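Local coordinates for DyP2 (Amycolatopsis sp. ATCC 39116, PDB 4G2C), which binds haem and probably uses hydrogen peroxide to oxidise dyes and other substrates, as a multifunctional dye peroxidase of a lignin-reactive bacterium, at residues A[72-77]-A[124-129]; A[271-276]-A[402-407]. One frame throughout, in Å; residues are numbered along the deposited sequence.

Contact 1. Residues A[72-77]-A[124-129]; sequences LGFGDA and YATLGV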
loop_
_atom_site.group_PDB
_atom_site.type_symbol
_atom_site.label_atom_id
_atom_site.label_comp_id
_atom_site.label_asym_id
_atom_site.label_seq_id
_atom_site.Cartn_x
_atom_site.Cartn_y
_atom_site.Cartn_z
ATOM N N LEU A 72 -17.980 -3.474 9.074
ATOM C CA LEU A 72 -19.188 -4.111 9.596
ATOM C C LEU A 72 -19.051 -4.457 11.072
ATOM O O LEU A 72 -17.932 -4.596 11.588
ATOM C CB LEU A 72 -19.479 -5.384 8.812
ATOM C CG LEU A 72 -19.523 -5.274 7.286
ATOM C CD1 LEU A 72 -19.871 -6.620 6.673
ATOM C CD2 LEU A 72 -20.492 -4.189 6.816
ATOM N N GLY A 73 -20.198 -4.597 11.740
ATOM C CA GLY A 73 -20.272 -5.120 13.101
ATOM C C GLY A 73 -21.221 -6.312 13.123
ATOM O O GLY A 73 -22.278 -6.260 12.512
ATOM N N PHE A 74 -20.836 -7.388 13.802
ATOM C CA PHE A 74 -21.659 -8.585 13.885
ATOM C C PHE A 74 -22.518 -8.589 15.152
ATOM O O PHE A 74 -22.008 -8.786 16.260
ATOM C CB PHE A 74 -20.780 -9.849 13.862
ATOM C CG PHE A 74 -20.036 -10.057 12.564
ATOM C CD1 PHE A 74 -20.447 -9.418 11.398
ATOM C CD2 PHE A 74 -18.927 -10.897 12.512
ATOM C CE1 PHE A 74 -19.769 -9.609 10.193
ATOM C CE2 PHE A 74 -18.239 -11.099 11.324
ATOM C CZ PHE A 74 -18.659 -10.453 10.155
ATOM N N GLY A 75 -23.825 -8.385 14.981
ATOM C CA GLY A 75 -24.770 -8.445 16.089
ATOM C C GLY A 75 -25.146 -9.852 16.541
ATOM O O GLY A 75 -25.427 -10.073 17.720
ATOM N N ASP A 76 -25.160 -10.802 15.606
ATOM C CA ASP A 76 -25.490 -12.197 15.915
ATOM C C ASP A 76 -24.613 -13.167 15.119
ATOM O O ASP A 76 -24.439 -13.008 13.912
ATOM C CB ASP A 76 -26.968 -12.472 15.640
ATOM C CG ASP A 76 -27.335 -13.929 15.828
ATOM O OD1 ASP A 76 -27.515 -14.357 16.988
ATOM O OD2 ASP A 76 -27.441 -14.657 14.823
ATOM N N ALA A 77 -24.064 -14.176 15.786
ATOM C CA ALA A 77 -23.062 -15.027 15.137
ATOM C C ALA A 77 -23.643 -15.847 13.989
ATOM O O ALA A 77 -23.065 -15.896 12.897
ATOM C CB ALA A 77 -22.368 -15.928 16.146
ATOM N N TYR A 124 -13.647 -12.876 14.182
ATOM C CA TYR A 124 -13.487 -14.317 14.367
ATOM C C TYR A 124 -14.081 -14.734 15.712
ATOM O O TYR A 124 -14.750 -15.765 15.817
ATOM C CB TYR A 124 -12.005 -14.734 14.284
ATOM C CG TYR A 124 -11.511 -14.975 12.870
ATOM C CD1 TYR A 124 -11.678 -16.217 12.260
ATOM C CD2 TYR A 124 -10.877 -13.964 12.143
ATOM C CE1 TYR A 124 -11.241 -16.446 10.963
ATOM C CE2 TYR A 124 -10.431 -14.187 10.852
ATOM C CZ TYR A 124 -10.616 -15.430 10.265
ATOM O OH TYR A 124 -10.182 -15.671 8.974
ATOM N N ALA A 125 -13.838 -13.922 16.736
ATOM C CA ALA A 125 -14.357 -14.208 18.065
ATOM C C ALA A 125 -15.891 -14.236 18.069
ATOM O O ALA A 125 -16.496 -15.140 18.638
ATOM C CB ALA A 125 -13.810 -13.204 19.107
ATOM N N THR A 126 -16.517 -13.257 17.428
ATOM C CA THR A 126 -17.976 -13.241 17.323
ATOM C C THR A 126 -18.517 -14.478 16.614
ATOM O O THR A 126 -19.586 -14.983 16.951
ATOM C CB THR A 126 -18.494 -12.013 16.554
ATOM O OG1 THR A 126 -18.395 -10.851 17.379
ATOM C CG2 THR A 126 -19.959 -12.206 16.179
ATOM N N LEU A 127 -17.794 -14.941 15.605
ATOM C CA LEU A 127 -18.226 -16.102 14.840
ATOM C C LEU A 127 -17.933 -17.392 15.599
ATOM O O LEU A 127 -18.448 -18.460 15.254
ATOM C CB LEU A 127 -17.518 -16.134 13.478
ATOM C CG LEU A 127 -17.859 -15.063 12.432
ATOM C CD1 LEU A 127 -16.956 -15.198 11.225
ATOM C CD2 LEU A 127 -19.329 -15.127 12.004
ATOM N N GLY A 128 -17.091 -17.290 16.625
ATOM C CA GLY A 128 -16.585 -18.460 17.327
ATOM C C GLY A 128 -15.713 -19.371 16.462
ATOM O O GLY A 128 -15.853 -20.595 16.503
ATOM N N VAL A 129 -14.801 -18.787 15.685
ATOM C CA VAL A 129 -13.985 -19.575 14.757
ATOM C C VAL A 129 -12.481 -19.479 15.057
ATOM O O VAL A 129 -11.984 -18.427 15.465
ATOM C CB VAL A 129 -14.264 -19.150 13.286
ATOM C CG1 VAL A 129 -13.250 -19.744 12.360
ATOM C CG2 VAL A 129 -15.684 -19.532 12.861
#

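Contact 2. Residues A[271-276]-A[402-407]; sequences FVFRKL and GLLFMA. With HEM (protoporphyrin IX containing Fe), chain C.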
loop_
_atom_site.group_PDB
_atom_site.type_symbol
_atom_site.label_atom_id
_atom_site.label_comp_id
_atom_site.label_asym_id
_atom_site.label_seq_id
_atom_site.Cartn_x
_atom_site.Cartn_y
_atom_site.Cartn_z
ATOM N N PHE A 271 -4.352 -8.057 6.210
ATOM C CA PHE A 271 -4.734 -6.846 5.482
ATOM C C PHE A 271 -4.656 -5.652 6.409
ATOM O O PHE A 271 -5.279 -5.650 7.470
ATOM C CB PHE A 271 -6.160 -7.019 4.947
ATOM C CG PHE A 271 -6.668 -5.868 4.115
ATOM C CD1 PHE A 271 -6.140 -5.612 2.858
ATOM C CD2 PHE A 271 -7.717 -5.074 4.573
ATOM C CE1 PHE A 271 -6.625 -4.571 2.096
ATOM C CE2 PHE A 271 -8.214 -4.039 3.814
ATOM C CZ PHE A 271 -7.670 -3.781 2.575
ATOM N N VAL A 272 -3.860 -4.657 6.024
ATOM C CA VAL A 272 -3.765 -3.404 6.775
ATOM C C VAL A 272 -4.655 -2.386 6.105
ATOM O O VAL A 272 -4.523 -2.166 4.907
ATOM C CB VAL A 272 -2.340 -2.800 6.746
ATOM C CG1 VAL A 272 -2.214 -1.678 7.785
ATOM C CG2 VAL A 272 -1.289 -3.858 6.964
ATOM N N PHE A 273 -5.565 -1.778 6.865
ATOM C CA PHE A 273 -6.292 -0.592 6.397
ATOM C C PHE A 273 -5.977 0.589 7.312
ATOM O O PHE A 273 -6.164 0.501 8.528
ATOM C CB PHE A 273 -7.812 -0.832 6.354
ATOM C CG PHE A 273 -8.580 0.312 5.750
ATOM C CD1 PHE A 273 -8.776 1.485 6.462
ATOM C CD2 PHE A 273 -9.075 0.232 4.457
ATOM C CE1 PHE A 273 -9.462 2.559 5.899
ATOM C CE2 PHE A 273 -9.764 1.296 3.888
ATOM C CZ PHE A 273 -9.956 2.459 4.614
ATOM N N ARG A 274 -5.473 1.680 6.734
ATOM C CA ARG A 274 -5.184 2.905 7.489
ATOM C C ARG A 274 -5.588 4.146 6.672
ATOM O O ARG A 274 -5.093 4.348 5.558
ATOM C CB ARG A 274 -3.689 3.005 7.819
ATOM C CG ARG A 274 -3.205 2.235 9.040
ATOM C CD ARG A 274 -1.677 2.022 9.003
ATOM N NE ARG A 274 -0.913 3.214 9.391
ATOM C CZ ARG A 274 -0.664 3.536 10.658
ATOM N NH1 ARG A 274 -1.120 2.755 11.623
ATOM N NH2 ARG A 274 0.033 4.625 10.968
ATOM N N LYS A 275 -6.469 4.979 7.229
ATOM C CA LYS A 275 -6.899 6.209 6.556
ATOM C C LYS A 275 -5.901 7.300 6.879
ATOM O O LYS A 275 -5.727 7.669 8.049
ATOM C CB LYS A 275 -8.302 6.632 7.016
ATOM C CG LYS A 275 -8.947 7.731 6.171
ATOM C CD LYS A 275 -10.262 8.196 6.786
ATOM C CE LYS A 275 -10.981 9.209 5.890
ATOM N NZ LYS A 275 -12.368 9.531 6.341
ATOM N N LEU A 276 -5.226 7.796 5.842
ATOM C CA LEU A 276 -4.134 8.746 6.018
ATOM C C LEU A 276 -4.501 10.058 5.348
ATOM O O LEU A 276 -4.621 10.138 4.124
ATOM C CB LEU A 276 -2.830 8.193 5.418
ATOM C CG LEU A 276 -2.435 6.795 5.906
ATOM C CD1 LEU A 276 -1.217 6.254 5.159
ATOM C CD2 LEU A 276 -2.175 6.789 7.411
ATOM N N GLY A 402 -6.666 12.360 0.814
ATOM C CA GLY A 402 -5.528 11.595 1.271
ATOM C C GLY A 402 -5.516 10.184 0.753
ATOM O O GLY A 402 -6.030 9.908 -0.343
ATOM N N LEU A 403 -4.931 9.281 1.538
ATOM C CA LEU A 403 -4.765 7.914 1.073
ATOM C C LEU A 403 -5.447 6.890 1.956
ATOM O O LEU A 403 -5.224 6.841 3.164
ATOM C CB LEU A 403 -3.272 7.556 0.917
ATOM C CG LEU A 403 -2.919 6.134 0.427
ATOM C CD1 LEU A 403 -3.345 5.901 -1.029
ATOM C CD2 LEU A 403 -1.411 5.865 0.585
ATOM N N LEU A 404 -6.263 6.050 1.330
ATOM C CA LEU A 404 -6.751 4.865 1.996
ATOM C C LEU A 404 -5.626 3.841 1.842
ATOM O O LEU A 404 -5.586 3.097 0.869
ATOM C CB LEU A 404 -8.062 4.368 1.369
ATOM C CG LEU A 404 -9.326 5.243 1.434
ATOM C CD1 LEU A 404 -10.498 4.533 0.761
ATOM C CD2 LEU A 404 -9.700 5.609 2.857
ATOM N N PHE A 405 -4.675 3.844 2.771
ATOM C CA PHE A 405 -3.546 2.930 2.649
ATOM C C PHE A 405 -4.001 1.493 2.863
ATOM O O PHE A 405 -4.653 1.180 3.855
ATOM C CB PHE A 405 -2.417 3.290 3.625
ATOM C CG PHE A 405 -1.245 2.332 3.571
ATOM C CD1 PHE A 405 -0.233 2.504 2.636
ATOM C CD2 PHE A 405 -1.179 1.244 4.433
ATOM C CE1 PHE A 405 0.834 1.621 2.568
ATOM C CE2 PHE A 405 -0.114 0.356 4.375
ATOM C CZ PHE A 405 0.899 0.545 3.443
ATOM N N MET A 406 -3.678 0.614 1.926
ATOM C CA MET A 406 -4.015 -0.804 2.076
ATOM C C MET A 406 -2.837 -1.675 1.667
ATOM O O MET A 406 -2.112 -1.325 0.738
ATOM C CB MET A 406 -5.262 -1.139 1.248
ATOM C CG MET A 406 -6.515 -0.436 1.760
ATOM S SD MET A 406 -7.994 -0.810 0.823
ATOM C CE MET A 406 -7.923 0.530 -0.374
ATOM N N ALA A 407 -2.642 -2.803 2.358
ATOM C CA ALA A 407 -1.568 -3.743 2.012
ATOM C C ALA A 407 -1.871 -5.155 2.498
ATOM O O ALA A 407 -2.523 -5.336 3.520
ATOM C CB ALA A 407 -0.231 -3.271 2.573
HETATM C CHA HEM C . 6.299 4.085 -2.736
HETATM C CHB HEM C . 3.650 7.941 -1.417
HETATM C CHC HEM C . 2.260 5.672 2.647
HETATM C CHD HEM C . 5.498 2.199 1.710
HETATM C C1A HEM C . 5.692 5.318 -2.746
HETATM C C2A HEM C . 5.794 6.292 -3.812
HETATM C C3A HEM C . 5.058 7.349 -3.444
HETATM C C4A HEM C . 4.468 7.081 -2.143
HETATM C CMA HEM C . 4.856 8.642 -4.250
HETATM C CAA HEM C . 6.610 6.103 -5.122
HETATM C CBA HEM C . 5.762 5.337 -6.142
HETATM C CGA HEM C . 5.873 3.840 -5.963
HETATM O O1A HEM C . 6.993 3.295 -5.955
HETATM O O2A HEM C . 4.834 3.162 -5.827
HETATM C C1B HEM C . 3.037 7.691 -0.198
HETATM C C2B HEM C . 2.127 8.565 0.541
HETATM C C3B HEM C . 1.753 7.917 1.663
HETATM C C4B HEM C . 2.386 6.621 1.666
HETATM C CMB HEM C . 1.708 9.990 0.101
HETATM C CAB HEM C . 0.792 8.375 2.783
HETATM C CBB HEM C . -0.100 9.345 2.569
HETATM C C1C HEM C . 3.077 4.571 2.783
HETATM C C2C HEM C . 3.173 3.721 3.959
HETATM C C3C HEM C . 4.060 2.751 3.684
HETATM C C4C HEM C . 4.550 2.965 2.337
HETATM C CMC HEM C . 2.358 3.891 5.273
HETATM C CAC HEM C . 4.540 1.619 4.624
HETATM C CBC HEM C . 4.416 1.716 5.957
HETATM C C1D HEM C . 5.964 2.350 0.422
HETATM C C2D HEM C . 6.781 1.380 -0.259
HETATM C C3D HEM C . 7.002 1.976 -1.640
HETATM C C4D HEM C . 6.326 3.235 -1.659
HETATM C CMD HEM C . 7.291 0.039 0.297
HETATM C CAD HEM C . 7.815 1.400 -2.783
HETATM C CBD HEM C . 9.254 1.646 -2.376
HETATM C CGD HEM C . 10.065 0.944 -3.429
HETATM O O1D HEM C . 9.857 -0.285 -3.607
HETATM O O2D HEM C . 10.871 1.639 -4.105
HETATM N NA HEM C . 4.878 5.820 -1.757
HETATM N NB HEM C . 3.160 6.521 0.525
HETATM N NC HEM C . 3.935 4.080 1.811
HETATM N ND HEM C . 5.723 3.418 -0.435
HETATM FE FE HEM C . 4.537 5.115 0.109
#

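Contact 1. Residues A[72-77]-A[124-129]
At the strand-to-helix turn that joins strand 66-74 to helix 77-88, F74 and A77 pack against T126 and L127 in the last turn of helix 121-127. The methyl CG2 of T126 lies at the edge of the F74 ring, near its plane, and comes within 3.4 Å of F74 CB. With chi1 at -75°, CG2 lies anti to the backbone N of T126, which sets the methyl against F74. F74 CE2 meets L127 CG at 4.1 Å, approaching obliquely. T126 and L127, consecutive in the chain, both meet the CD2-CE2 side of the ring. The setting is the alpha+beta barrel domain of the DyP family: F74 ends its strand pointing at the helix and also touches A80, L119 and A166. D76, the N-cap of helix 77-88, points away and accepts a hydrogen bond at OD2 from E79 N. A77, in the first turn of that helix, puts CB beside T126 O, and its own carbonyl O lies 3.9 Å from L127 CD2. Helix 121-127 ends in a Schellman motif: G128 has positive phi (64°), G128 N bonds to A125 O and V129 N bonds to Y124 O at 3.0 Å.

Contact 2. Residues A[271-276]-A[402-407]
M406 runs alongside F271 and F273, all three pointing the same way from two antiparallel strands, 267-278 and 402-409. Its SD lies 3.5 Å from F271 CZ, at that ring's edge and near its plane, and reaches the F273 ring obliquely, 3.9 Å from CD2; both are Met-aromatic contacts. The chi3 bend (-91°) swings CE away from both rings, leaving SD facing them. F273 CZ meets L404 CD2 at 3.6 Å, the side chains crossing at a slant, with K275 CG beside the same methyl. On the other side of the sheet, F405 carries CG anti to its backbone N (chi1 178°), which sends the ring out to the haem: CE1 comes 3.4 Å from HEM C2C, while CMC stands over one ring face. L276 lies beside it, CD1 3.5 Å from F405 CB, and L403 CD2 approaches HEM C3B at 3.9 Å. A leucine in place of F405 lacks the flat ring packed on pyrrole C and would probably leave a gap beside HEM CMC. Six backbone hydrogen bonds set this register. R274 pairs with D150, K275 with E157 and E199. With L276, L403 and F405 turned to the porphyrin, this part of the haem pocket holds it by apolar, van der Waals contact.

In the fold
Contact 1 and contact 2 have centres about 23 Å apart and do not touch; their nearest atoms are about 10 Å from each other. Strand 66-74 links them: its end forms contact 1, whereas L67, V69 and F71 earlier along it pack on the M406, L404 and F273 side of contact 2. The two five-stranded sheets, one holding 66-74 and the other 267-278 and 402-409, therefore meet through these side chains. Contact 1 is peripheral, its centre about 27 Å from the centre of the chain, while contact 2 is central, its centre about 7 Å from that point, and lines the haem pocket. Polar groups from R221, S222, N355, R357 and R375 hydrogen-bond the haem, complementing the apolar contacts of L276, L403 and F405.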